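Local coordinates for protein prephenate dehydratase:Amino acid-binding ACT (Brucella abortus, PDB 6VH5) that probably catalyses the conversion of prephenate to 3-phenylpyruvate in phenylalanine biosynthesis and binds phenylalanine through its ACT domain, at residues D58-V63 with A71-E76; D85-L90 with K246-Q251; V193-V198 with Y262-G267; Y250-G253 with T259-Y262. All coordinates share one frame; numbering follows the deposited sequence.

Contact 1: residues D58-V63 with A71-E76; sequences DAFNAV and AMIPIE
Ala59 and Ala71 have the nearest CA atoms, 6.2 Å apart, where helix segment 58-63 passes over strand segment 71-76. The two segment axes come within 8.5 Å and run nearly antiparallel, at 154°, as the chain turns back from helix into strand. No hydrogen bond joins them; the contact is apolar and buried. Ala71 projects its methyl at the helix, where CB lies 3.6 Å from Val63 CG2 and also rests against the carbonyl oxygen of Ala59. That valine branch stands anti to its own carbonyl carbon, which turns it down onto the strand. Two residues on, Ile73 reaches up with its delta end: CD1 lies 3.9 Å from Ala59 CB, while CG1 meets Phe60 CE1 at 3.8 Å. The phenyl and isoleucine side chains cross at about a right angle. Small alanines on both elements thus allow close approach, with larger side chains filling in beside them. Helix 56-64 packs here on the mixed sheet of the prephenate dehydratase region, in which strand 70-77 lies between strands 26-30 and 193-200; Ser28 and Leu199 of those neighbours extend the same packing surface under the helix.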
loop_
_atom_site.group_PDB
_atom_site.type_symbol
_atom_site.label_atom_id
_atom_site.label_comp_id
_atom_site.label_asym_id
_atom_site.label_seq_id
_atom_site.Cartn_x
_atom_site.Cartn_y
_atom_site.Cartn_z
ATOM N N ASP A 58 -7.787 -10.110 9.615
ATOM C CA ASP A 58 -7.852 -11.120 10.668
ATOM C C ASP A 58 -7.033 -10.698 11.880
ATOM O O ASP A 58 -7.420 -10.967 13.026
ATOM C CB ASP A 58 -7.357 -12.468 10.143
ATOM C CG ASP A 58 -8.326 -13.114 9.168
ATOM O OD1 ASP A 58 -9.561 -12.976 9.355
ATOM O OD2 ASP A 58 -7.837 -13.759 8.212
ATOM N N ALA A 59 -5.883 -10.055 11.648
ATOM C CA ALA A 59 -5.106 -9.521 12.760
ATOM C C ALA A 59 -5.871 -8.422 13.495
ATOM O O ALA A 59 -5.736 -8.286 14.715
ATOM C CB ALA A 59 -3.753 -9.005 12.263
ATOM N N PHE A 60 -6.659 -7.617 12.775
ATOM C CA PHE A 60 -7.521 -6.651 13.454
ATOM C C PHE A 60 -8.605 -7.370 14.240
ATOM O O PHE A 60 -8.820 -7.092 15.426
ATOM C CB PHE A 60 -8.156 -5.686 12.446
ATOM C CG PHE A 60 -7.279 -4.519 12.070
ATOM C CD1 PHE A 60 -6.070 -4.721 11.414
ATOM C CD2 PHE A 60 -7.680 -3.216 12.341
ATOM C CE1 PHE A 60 -5.263 -3.644 11.048
ATOM C CE2 PHE A 60 -6.887 -2.139 11.978
ATOM C CZ PHE A 60 -5.677 -2.350 11.329
ATOM N N ASN A 61 -9.283 -8.318 13.588
ATOM C CA ASN A 61 -10.409 -9.007 14.201
ATOM C C ASN A 61 -9.994 -9.755 15.461
ATOM O O ASN A 61 -10.793 -9.888 16.394
ATOM C CB ASN A 61 -11.039 -9.951 13.181
ATOM C CG ASN A 61 -12.308 -10.589 13.693
ATOM O OD1 ASN A 61 -13.327 -9.917 13.844
ATOM N ND2 ASN A 61 -12.262 -11.894 13.949
ATOM N N ALA A 62 -8.758 -10.257 15.497
ATOM C CA ALA A 62 -8.242 -10.927 16.689
ATOM C C ALA A 62 -8.295 -10.022 17.912
ATOM O O ALA A 62 -8.470 -10.506 19.039
ATOM C CB ALA A 62 -6.802 -11.383 16.442
ATOM N N VAL A 63 -8.100 -8.715 17.706
ATOM C CA VAL A 63 -8.157 -7.736 18.780
ATOM C C VAL A 63 -9.600 -7.382 19.099
ATOM O O VAL A 63 -9.964 -7.190 20.267
ATOM C CB VAL A 63 -7.337 -6.497 18.370
ATOM C CG1 VAL A 63 -7.540 -5.340 19.355
ATOM C CG2 VAL A 63 -5.865 -6.862 18.250
ATOM N N ALA A 71 -2.259 -5.813 18.386
ATOM C CA ALA A 71 -1.949 -6.215 17.021
ATOM C C ALA A 71 -0.753 -5.422 16.517
ATOM O O ALA A 71 -0.657 -4.209 16.751
ATOM C CB ALA A 71 -3.147 -6.007 16.083
ATOM N N MET A 72 0.149 -6.114 15.809
ATOM C CA MET A 72 1.364 -5.517 15.263
ATOM C C MET A 72 1.204 -5.416 13.749
ATOM O O MET A 72 1.301 -6.426 13.041
ATOM C CB MET A 72 2.591 -6.345 15.647
ATOM C CG MET A 72 3.915 -5.789 15.138
ATOM S SD MET A 72 4.584 -4.356 16.030
ATOM C CE MET A 72 5.148 -5.118 17.548
ATOM N N ILE A 73 0.998 -4.198 13.254
ATOM C CA ILE A 73 0.591 -3.952 11.877
ATOM C C ILE A 73 1.639 -3.091 11.184
ATOM O O ILE A 73 1.971 -2.011 11.674
ATOM C CB ILE A 73 -0.782 -3.267 11.791
ATOM C CG1 ILE A 73 -1.844 -4.093 12.534
ATOM C CG2 ILE A 73 -1.134 -2.993 10.329
ATOM C CD1 ILE A 73 -1.982 -5.511 12.038
ATOM N N PRO A 74 2.190 -3.525 10.052
ATOM C CA PRO A 74 3.094 -2.660 9.286
ATOM C C PRO A 74 2.318 -1.623 8.489
ATOM O O PRO A 74 1.271 -1.917 7.906
ATOM C CB PRO A 74 3.813 -3.645 8.353
ATOM C CG PRO A 74 2.841 -4.765 8.177
ATOM C CD PRO A 74 2.116 -4.890 9.494
ATOM N N ILE A 75 2.828 -0.391 8.484
ATOM C CA ILE A 75 2.184 0.674 7.722
ATOM C C ILE A 75 3.135 1.413 6.799
ATOM O O ILE A 75 2.672 2.076 5.854
ATOM C CB ILE A 75 1.459 1.664 8.656
ATOM C CG1 ILE A 75 2.445 2.368 9.582
ATOM C CG2 ILE A 75 0.388 0.919 9.480
ATOM C CD1 ILE A 75 1.857 3.614 10.215
ATOM N N GLU A 76 4.447 1.341 7.005
ATOM C CA GLU A 76 5.408 1.953 6.098
ATOM C C GLU A 76 6.548 0.978 5.847
ATOM O O GLU A 76 7.013 0.306 6.773
ATOM C CB GLU A 76 5.974 3.260 6.657
ATOM C CG GLU A 76 4.954 4.361 6.790
ATOM C CD GLU A 76 5.462 5.517 7.618
ATOM O OE1 GLU A 76 6.690 5.634 7.772
ATOM O OE2 GLU A 76 4.629 6.274 8.157
#

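Contact 2: residues D85-L90 with K246-Q251; sequences DIHYLL and KLESYQ. With PHE (phenylalanine), chain E.
His87 lays its imidazole against Tyr250, with CE1 3.4 Å from Tyr250 CB and the start of the phenol ring, CG, over one imidazole face near the rim. The two ring planes are inclined at 43° and their centroids lie 5.0 Å apart, an oblique pairing of the two rings. With CG anti to the backbone N (chi1 -162°), the histidine carries its ring from the first turn of the helix to the strand. Tyr250 has the same kind of first torsion (-176°) and sends its phenol across the start of the helix, where OH comes 3.7 Å from Tyr88 CD1. Glu248 reaches the histidine through water: one water molecule lies 2.6 Å from His87 ND1 and donates to Glu248 OE1 at 2.7 Å. An extended chain beyond CG brings the carboxylate there. At the start of the helix Asp85 is the N-cap, its OD1 accepting from Tyr88 N at 3.3 Å. Earlier on the strand, Lys246 N is 3.4 Å from CZ of a bound phenylalanine. Helix 86-92 of the prephenate dehydratase region thus packs on strand 243-251, an edge strand of the ACT sheet within the chain, and Tyr262 on adjoining strand 258-266 also meets the His87 ring.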
loop_
_atom_site.group_PDB
_atom_site.type_symbol
_atom_site.label_atom_id
_atom_site.label_comp_id
_atom_site.label_asym_id
_atom_site.label_seq_id
_atom_site.Cartn_x
_atom_site.Cartn_y
_atom_site.Cartn_z
ATOM N N ASP A 85 -3.407 -0.793 4.764
ATOM C CA ASP A 85 -3.967 0.542 4.569
ATOM C C ASP A 85 -4.565 1.012 5.894
ATOM O O ASP A 85 -5.764 0.901 6.155
ATOM C CB ASP A 85 -5.001 0.525 3.452
ATOM C CG ASP A 85 -5.453 1.913 3.053
ATOM O OD1 ASP A 85 -5.156 2.874 3.790
ATOM O OD2 ASP A 85 -6.108 2.047 1.997
ATOM N N ILE A 86 -3.692 1.548 6.748
ATOM C CA ILE A 86 -4.108 1.999 8.073
ATOM C C ILE A 86 -5.135 3.126 7.972
ATOM O O ILE A 86 -6.000 3.268 8.846
ATOM C CB ILE A 86 -2.870 2.419 8.893
ATOM C CG1 ILE A 86 -3.244 2.661 10.360
ATOM C CG2 ILE A 86 -2.183 3.643 8.267
ATOM C CD1 ILE A 86 -3.493 1.398 11.149
ATOM N N HIS A 87 -5.064 3.937 6.910
ATOM C CA HIS A 87 -6.002 5.039 6.744
ATOM C C HIS A 87 -7.428 4.541 6.542
ATOM O O HIS A 87 -8.381 5.219 6.941
ATOM C CB HIS A 87 -5.565 5.912 5.564
ATOM C CG HIS A 87 -6.174 7.281 5.552
ATOM N ND1 HIS A 87 -5.676 8.307 4.775
ATOM C CD2 HIS A 87 -7.245 7.793 6.208
ATOM C CE1 HIS A 87 -6.408 9.392 4.959
ATOM N NE2 HIS A 87 -7.367 9.107 5.820
ATOM N N TYR A 88 -7.605 3.374 5.933
ATOM C CA TYR A 88 -8.956 2.852 5.764
ATOM C C TYR A 88 -9.429 2.042 6.967
ATOM O O TYR A 88 -10.571 2.209 7.414
ATOM C CB TYR A 88 -9.045 1.990 4.505
ATOM C CG TYR A 88 -10.396 1.337 4.333
ATOM C CD1 TYR A 88 -11.463 2.055 3.805
ATOM C CD2 TYR A 88 -10.617 0.010 4.713
ATOM C CE1 TYR A 88 -12.707 1.477 3.646
ATOM C CE2 TYR A 88 -11.864 -0.580 4.556
ATOM C CZ TYR A 88 -12.904 0.161 4.022
ATOM O OH TYR A 88 -14.146 -0.405 3.860
ATOM N N LEU A 89 -8.561 1.180 7.515
ATOM C CA LEU A 89 -8.994 0.184 8.496
ATOM C C LEU A 89 -9.165 0.784 9.886
ATOM O O LEU A 89 -10.150 0.494 10.575
ATOM C CB LEU A 89 -7.980 -0.957 8.568
ATOM C CG LEU A 89 -7.710 -1.771 7.310
ATOM C CD1 LEU A 89 -6.431 -2.582 7.486
ATOM C CD2 LEU A 89 -8.883 -2.676 6.998
ATOM N N LEU A 90 -8.215 1.608 10.313
ATOM C CA LEU A 90 -8.204 2.105 11.681
ATOM C C LEU A 90 -9.383 3.039 11.976
ATOM O O LEU A 90 -9.970 2.937 13.062
ATOM C CB LEU A 90 -6.871 2.791 11.969
ATOM C CG LEU A 90 -6.636 3.146 13.434
ATOM C CD1 LEU A 90 -6.849 1.941 14.343
ATOM C CD2 LEU A 90 -5.244 3.711 13.607
ATOM N N LYS A 246 3.978 12.830 9.223
ATOM C CA LYS A 246 3.281 11.993 8.259
ATOM C C LYS A 246 2.002 12.698 7.844
ATOM O O LYS A 246 1.320 13.307 8.679
ATOM C CB LYS A 246 2.985 10.609 8.855
ATOM C CG LYS A 246 2.442 9.589 7.866
ATOM C CD LYS A 246 2.162 8.275 8.566
ATOM C CE LYS A 246 1.488 7.275 7.638
ATOM N NZ LYS A 246 2.399 6.884 6.538
ATOM N N LEU A 247 1.677 12.616 6.556
ATOM C CA LEU A 247 0.454 13.255 6.066
ATOM C C LEU A 247 0.058 12.595 4.758
ATOM O O LEU A 247 0.869 12.520 3.827
ATOM C CB LEU A 247 0.654 14.769 5.891
ATOM C CG LEU A 247 -0.585 15.599 5.535
ATOM C CD1 LEU A 247 -1.698 15.371 6.571
ATOM C CD2 LEU A 247 -0.241 17.105 5.434
ATOM N N GLU A 248 -1.149 12.051 4.714
ATOM C CA GLU A 248 -1.642 11.328 3.552
ATOM C C GLU A 248 -3.042 11.791 3.193
ATOM O O GLU A 248 -3.937 11.788 4.042
ATOM C CB GLU A 248 -1.655 9.839 3.822
ATOM C CG GLU A 248 -0.373 9.119 3.529
ATOM C CD GLU A 248 -0.616 7.639 3.558
ATOM O OE1 GLU A 248 -1.770 7.285 3.874
ATOM O OE2 GLU A 248 0.297 6.854 3.218
ATOM N N SER A 249 -3.246 12.099 1.920
ATOM C CA SER A 249 -4.549 12.522 1.442
ATOM C C SER A 249 -5.364 11.329 0.966
ATOM O O SER A 249 -4.831 10.311 0.505
ATOM C CB SER A 249 -4.400 13.550 0.321
ATOM O OG SER A 249 -4.271 12.948 -0.948
ATOM N N TYR A 250 -6.676 11.453 1.117
ATOM C CA TYR A 250 -7.610 10.405 0.723
ATOM C C TYR A 250 -8.887 11.118 0.306
ATOM O O TYR A 250 -9.563 11.699 1.159
ATOM C CB TYR A 250 -7.814 9.461 1.910
ATOM C CG TYR A 250 -8.677 8.241 1.735
ATOM C CD1 TYR A 250 -8.101 6.987 1.550
ATOM C CD2 TYR A 250 -10.066 8.325 1.824
ATOM C CE1 TYR A 250 -8.885 5.844 1.423
ATOM C CE2 TYR A 250 -10.860 7.201 1.700
ATOM C CZ TYR A 250 -10.261 5.959 1.495
ATOM O OH TYR A 250 -11.034 4.836 1.363
ATOM N N GLN A 251 -9.210 11.097 -0.988
ATOM C CA GLN A 251 -10.441 11.729 -1.453
ATOM C C GLN A 251 -11.637 10.844 -1.101
ATOM O O GLN A 251 -11.620 9.637 -1.354
ATOM C CB GLN A 251 -10.385 12.001 -2.961
ATOM C CG GLN A 251 -9.308 12.988 -3.396
ATOM C CD GLN A 251 -9.670 14.452 -3.109
ATOM O OE1 GLN A 251 -10.554 14.741 -2.300
ATOM N NE2 GLN A 251 -8.967 15.378 -3.758
HETATM N N PHE E . 7.897 18.083 9.200
HETATM C CA PHE E . 7.695 19.064 8.138
HETATM C C PHE E . 6.566 20.005 8.505
HETATM O O PHE E . 5.922 19.798 9.539
HETATM C CB PHE E . 7.393 18.400 6.794
HETATM C CG PHE E . 6.341 17.312 6.859
HETATM C CD1 PHE E . 6.706 15.979 6.764
HETATM C CD2 PHE E . 4.995 17.624 6.997
HETATM C CE1 PHE E . 5.746 14.973 6.814
HETATM C CE2 PHE E . 4.037 16.635 7.049
HETATM C CZ PHE E . 4.407 15.306 6.960
HETATM O OXT PHE E . 6.291 20.950 7.761
HETATM O O HOH W 1 -4.258 7.158 2.953
#

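Contact 3: residues V193-V198 with Y262-G267; sequences VTRFVV and YADIEG
Asp264 OD2 is gripped by both terminal nitrogens of Arg195, with NH1 and NH2 each 3.0 Å from that one oxygen. The guanidinium approaches end-on and keeps the oxygen close to its plane, but the carboxylate plane is turned 77° from it, so this is a fork onto a single atom and not a two-oxygen pairing. NH1 meets OD2 nearly along the C-O bond direction, whereas NH2 arrives on the syn side, 33° out of the carboxylate plane. Sharing one acceptor leaves both bonds bent, with N-H...O angles near 140°. Arg195 spans the gap by an extended chain from CG to NE, and Asp264 comes from the opposite direction. The other carboxylate oxygen, OD1, bonds to Thr218 OG1, which helps fix the rotation of the group. Arg195 is also paired with Glu100 through NH2 and with Glu76 through NH1, so three carboxylates surround its buried guanidinium and probably offset its charge and those of nearby Lys246 and Arg300. Thr194, predicted to be essential for dehydratase activity, precedes the arginine. This salt bridge connects two sheets: strand 193-200, between strands 70-77 and 96-104 in the prephenate dehydratase region, and strand 258-266, between strands 243-251 and 215-224 in the ACT domain.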
loop_
_atom_site.group_PDB
_atom_site.type_symbol
_atom_site.label_atom_id
_atom_site.label_comp_id
_atom_site.label_asym_id
_atom_site.label_seq_id
_atom_site.Cartn_x
_atom_site.Cartn_y
_atom_site.Cartn_z
ATOM N N VAL A 193 13.556 -0.594 5.715
ATOM C CA VAL A 193 12.956 -0.468 7.040
ATOM C C VAL A 193 11.439 -0.559 6.935
ATOM O O VAL A 193 10.838 -0.026 5.995
ATOM C CB VAL A 193 13.373 0.855 7.710
ATOM C CG1 VAL A 193 12.921 0.879 9.155
ATOM C CG2 VAL A 193 14.876 1.022 7.621
ATOM N N THR A 194 10.824 -1.245 7.892
ATOM C CA THR A 194 9.373 -1.304 8.020
ATOM C C THR A 194 8.943 -0.607 9.306
ATOM O O THR A 194 9.556 -0.804 10.363
ATOM C CB THR A 194 8.848 -2.751 8.014
ATOM O OG1 THR A 194 8.917 -3.284 6.689
ATOM C CG2 THR A 194 7.382 -2.782 8.476
ATOM N N ARG A 195 7.908 0.218 9.211
ATOM C CA ARG A 195 7.340 0.881 10.377
ATOM C C ARG A 195 6.047 0.183 10.769
ATOM O O ARG A 195 5.109 0.087 9.963
ATOM C CB ARG A 195 7.086 2.360 10.117
ATOM C CG ARG A 195 6.273 3.031 11.230
ATOM C CD ARG A 195 6.122 4.545 10.985
ATOM N NE ARG A 195 5.573 5.187 12.169
ATOM C CZ ARG A 195 4.584 6.068 12.169
ATOM N NH1 ARG A 195 4.025 6.458 11.033
ATOM N NH2 ARG A 195 4.162 6.562 13.317
ATOM N N PHE A 196 5.987 -0.276 12.008
ATOM C CA PHE A 196 4.759 -0.841 12.533
ATOM C C PHE A 196 4.088 0.150 13.477
ATOM O O PHE A 196 4.734 1.038 14.041
ATOM C CB PHE A 196 5.024 -2.151 13.282
ATOM C CG PHE A 196 5.693 -3.207 12.463
ATOM C CD1 PHE A 196 7.073 -3.216 12.308
ATOM C CD2 PHE A 196 4.948 -4.209 11.867
ATOM C CE1 PHE A 196 7.694 -4.198 11.566
ATOM C CE2 PHE A 196 5.563 -5.197 11.119
ATOM C CZ PHE A 196 6.938 -5.192 10.967
ATOM N N VAL A 197 2.776 -0.025 13.644
ATOM C CA VAL A 197 2.016 0.596 14.723
ATOM C C VAL A 197 1.394 -0.522 15.547
ATOM O O VAL A 197 0.979 -1.548 15.002
ATOM C CB VAL A 197 0.926 1.562 14.217
ATOM C CG1 VAL A 197 1.555 2.855 13.693
ATOM C CG2 VAL A 197 0.088 0.880 13.149
ATOM N N VAL A 198 1.362 -0.328 16.858
ATOM C CA VAL A 198 0.768 -1.278 17.788
ATOM C C VAL A 198 -0.667 -0.840 18.058
ATOM O O VAL A 198 -0.899 0.286 18.506
ATOM C CB VAL A 198 1.587 -1.338 19.084
ATOM C CG1 VAL A 198 1.114 -2.473 19.979
ATOM C CG2 VAL A 198 3.070 -1.468 18.748
ATOM N N TYR A 262 -4.739 11.747 6.936
ATOM C CA TYR A 262 -4.174 10.969 8.027
ATOM C C TYR A 262 -2.857 11.630 8.403
ATOM O O TYR A 262 -2.032 11.892 7.528
ATOM C CB TYR A 262 -3.978 9.503 7.593
ATOM C CG TYR A 262 -3.449 8.552 8.643
ATOM C CD1 TYR A 262 -4.286 7.625 9.259
ATOM C CD2 TYR A 262 -2.092 8.534 8.971
ATOM C CE1 TYR A 262 -3.793 6.721 10.202
ATOM C CE2 TYR A 262 -1.586 7.649 9.917
ATOM C CZ TYR A 262 -2.443 6.744 10.531
ATOM O OH TYR A 262 -1.939 5.873 11.475
ATOM N N ALA A 263 -2.660 11.905 9.688
ATOM C CA ALA A 263 -1.516 12.713 10.088
ATOM C C ALA A 263 -0.920 12.233 11.403
ATOM O O ALA A 263 -1.642 11.773 12.294
ATOM C CB ALA A 263 -1.907 14.193 10.221
ATOM N N ASP A 264 0.404 12.336 11.499
ATOM C CA ASP A 264 1.152 12.172 12.739
ATOM C C ASP A 264 1.836 13.502 13.043
ATOM O O ASP A 264 2.422 14.112 12.141
ATOM C CB ASP A 264 2.236 11.085 12.627
ATOM C CG ASP A 264 1.690 9.679 12.329
ATOM O OD1 ASP A 264 0.458 9.450 12.287
ATOM O OD2 ASP A 264 2.542 8.784 12.138
ATOM N N ILE A 265 1.766 13.955 14.297
ATOM C CA ILE A 265 2.566 15.083 14.763
ATOM C C ILE A 265 3.375 14.606 15.966
ATOM O O ILE A 265 3.033 13.625 16.638
ATOM C CB ILE A 265 1.734 16.340 15.144
ATOM C CG1 ILE A 265 0.753 16.006 16.258
ATOM C CG2 ILE A 265 0.984 16.935 13.945
ATOM C CD1 ILE A 265 -0.099 17.156 16.662
ATOM N N GLU A 266 4.472 15.306 16.220
ATOM C CA GLU A 266 5.303 15.085 17.400
ATOM C C GLU A 266 4.841 16.070 18.467
ATOM O O GLU A 266 5.118 17.268 18.390
ATOM C CB GLU A 266 6.778 15.237 17.041
ATOM C CG GLU A 266 7.211 14.191 16.008
ATOM C CD GLU A 266 8.668 14.283 15.580
ATOM O OE1 GLU A 266 9.227 15.404 15.495
ATOM O OE2 GLU A 266 9.258 13.209 15.332
ATOM N N GLY A 267 4.093 15.569 19.429
ATOM C CA GLY A 267 3.500 16.373 20.471
ATOM C C GLY A 267 2.393 15.612 21.163
ATOM O O GLY A 267 1.884 14.601 20.669
#

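Contact 4: residues Y250-G253 with T259-Y262; sequences YQLG and TQFY. With PHE (phenylalanine), chain J.
Gln251 and Thr259 face each other on one side of an antiparallel beta hairpin of the ACT domain, formed by strands 243-251 and 258-266. They are a non-hydrogen-bonded pair, CA atoms 4.3 Å apart, and their side chains cross at a slant. The glutamine bends at chi2 (-77°), folding its amide back toward the partner strand, where OE1 accepts a short 2.5 Å hydrogen bond from Thr259 OG1. The hydroxyl comes from above the carbonyl plane, 44° out of it. The amide nitrogen of Gln251, NE2, bonds to Asn225 OD1 and to Thr245 O of the second subunit, so both ends of the glutamine amide are held. Tyr250 and Gln260 form the adjacent hydrogen-bonded pair: Gln260 N donates to Tyr250 O at 2.7 Å, while the return bond from Tyr250 N to Gln260 O is weak. On the face that carries Tyr250 and Gln260, Leu252 leans across the hairpin to place CD2 3.9 Å from Gln260 CB, and the amide of Gln260 is directed to Arg222, whose NE bonds its OE1. The opposite face, with Thr259 and Phe261, lines the pocket seen to hold phenylalanine at the subunit interface. Thr259 CG2, anti to the backbone N, touches ligand CD1 at 3.6 Å. Phe261 presents its ring edge to the ligand, its CZ lying 3.5 Å from CG of the bound phenylalanine.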
loop_
_atom_site.group_PDB
_atom_site.type_symbol
_atom_site.label_atom_id
_atom_site.label_comp_id
_atom_site.label_asym_id
_atom_site.label_seq_id
_atom_site.Cartn_x
_atom_site.Cartn_y
_atom_site.Cartn_z
ATOM N N TYR A 250 -6.676 11.453 1.117
ATOM C CA TYR A 250 -7.610 10.405 0.723
ATOM C C TYR A 250 -8.887 11.118 0.306
ATOM O O TYR A 250 -9.563 11.699 1.159
ATOM C CB TYR A 250 -7.814 9.461 1.910
ATOM C CG TYR A 250 -8.677 8.241 1.735
ATOM C CD1 TYR A 250 -8.101 6.987 1.550
ATOM C CD2 TYR A 250 -10.066 8.325 1.824
ATOM C CE1 TYR A 250 -8.885 5.844 1.423
ATOM C CE2 TYR A 250 -10.860 7.201 1.700
ATOM C CZ TYR A 250 -10.261 5.959 1.495
ATOM O OH TYR A 250 -11.034 4.836 1.363
ATOM N N GLN A 251 -9.210 11.097 -0.988
ATOM C CA GLN A 251 -10.441 11.729 -1.453
ATOM C C GLN A 251 -11.637 10.844 -1.101
ATOM O O GLN A 251 -11.620 9.637 -1.354
ATOM C CB GLN A 251 -10.385 12.001 -2.961
ATOM C CG GLN A 251 -9.308 12.988 -3.396
ATOM C CD GLN A 251 -9.670 14.452 -3.109
ATOM O OE1 GLN A 251 -10.554 14.741 -2.300
ATOM N NE2 GLN A 251 -8.967 15.378 -3.758
ATOM N N LEU A 252 -12.667 11.452 -0.509
ATOM C CA LEU A 252 -13.790 10.714 0.065
ATOM C C LEU A 252 -14.773 10.243 -1.000
ATOM O O LEU A 252 -15.022 10.936 -1.988
ATOM C CB LEU A 252 -14.514 11.595 1.084
ATOM C CG LEU A 252 -13.776 11.793 2.407
ATOM C CD1 LEU A 252 -14.556 12.684 3.350
ATOM C CD2 LEU A 252 -13.552 10.435 3.053
ATOM N N GLY A 253 -15.321 9.046 -0.800
ATOM C CA GLY A 253 -16.295 8.487 -1.723
ATOM C C GLY A 253 -15.772 8.427 -3.150
ATOM O O GLY A 253 -14.569 8.465 -3.414
ATOM N N THR A 259 -12.073 15.767 1.278
ATOM C CA THR A 259 -10.842 14.999 1.385
ATOM C C THR A 259 -10.565 14.676 2.846
ATOM O O THR A 259 -10.713 15.538 3.713
ATOM C CB THR A 259 -9.646 15.756 0.794
ATOM O OG1 THR A 259 -10.046 16.368 -0.437
ATOM C CG2 THR A 259 -8.485 14.782 0.514
ATOM N N GLN A 260 -10.145 13.443 3.116
ATOM C CA GLN A 260 -9.716 13.079 4.459
ATOM C C GLN A 260 -8.194 12.959 4.501
ATOM O O GLN A 260 -7.560 12.547 3.527
ATOM C CB GLN A 260 -10.363 11.771 4.929
ATOM C CG GLN A 260 -10.132 11.502 6.414
ATOM C CD GLN A 260 -11.041 10.434 6.965
ATOM O OE1 GLN A 260 -12.261 10.587 6.973
ATOM N NE2 GLN A 260 -10.451 9.346 7.440
ATOM N N PHE A 261 -7.616 13.332 5.641
ATOM C CA PHE A 261 -6.174 13.330 5.836
ATOM C C PHE A 261 -5.833 12.484 7.050
ATOM O O PHE A 261 -6.551 12.497 8.058
ATOM C CB PHE A 261 -5.604 14.759 6.027
ATOM C CG PHE A 261 -5.480 15.544 4.744
ATOM C CD1 PHE A 261 -4.293 15.503 4.000
ATOM C CD2 PHE A 261 -6.555 16.277 4.251
ATOM C CE1 PHE A 261 -4.173 16.194 2.800
ATOM C CE2 PHE A 261 -6.447 16.967 3.050
ATOM C CZ PHE A 261 -5.251 16.928 2.322
ATOM N N TYR A 262 -4.739 11.747 6.936
ATOM C CA TYR A 262 -4.174 10.969 8.027
ATOM C C TYR A 262 -2.857 11.630 8.403
ATOM O O TYR A 262 -2.032 11.892 7.528
ATOM C CB TYR A 262 -3.978 9.503 7.593
ATOM C CG TYR A 262 -3.449 8.552 8.643
ATOM C CD1 TYR A 262 -4.286 7.625 9.259
ATOM C CD2 TYR A 262 -2.092 8.534 8.971
ATOM C CE1 TYR A 262 -3.793 6.721 10.202
ATOM C CE2 TYR A 262 -1.586 7.649 9.917
ATOM C CZ TYR A 262 -2.443 6.744 10.531
ATOM O OH TYR A 262 -1.939 5.873 11.475
HETATM N N PHE J . -7.877 20.305 -2.299
HETATM C CA PHE J . -7.644 20.953 -1.015
HETATM C C PHE J . -6.556 22.025 -1.088
HETATM O O PHE J . -6.137 22.544 -0.047
HETATM C CB PHE J . -7.274 19.924 0.052
HETATM C CG PHE J . -6.258 18.901 -0.408
HETATM C CD1 PHE J . -6.662 17.627 -0.784
HETATM C CD2 PHE J . -4.909 19.201 -0.438
HETATM C CE1 PHE J . -5.732 16.677 -1.206
HETATM C CE2 PHE J . -3.979 18.264 -0.855
HETATM C CZ PHE J . -4.393 16.994 -1.238
HETATM O OXT PHE J . -6.080 22.389 -2.168
#

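From the N terminus, contact 1 closes first, a short local connection that folds helix 56-64 back onto strand 70-77. The chain then enters helix 86-92, which opens contact 2, a link of long range completed only at strand 243-251. Contact 3 begins inside that span, on strand 193-200, and ends beyond it on strand 258-266, so contacts 2 and 3 cross; both tie the dehydratase region to the ACT sheet. Contact 4 starts where contact 2 ends, sharing Tyr250 and Gln251, and closes the hairpin to the strand used by contact 3. The salt bridge of Glu76 OE2 with Lys246 NZ, 2.8 Å, joins contacts 1 and 2.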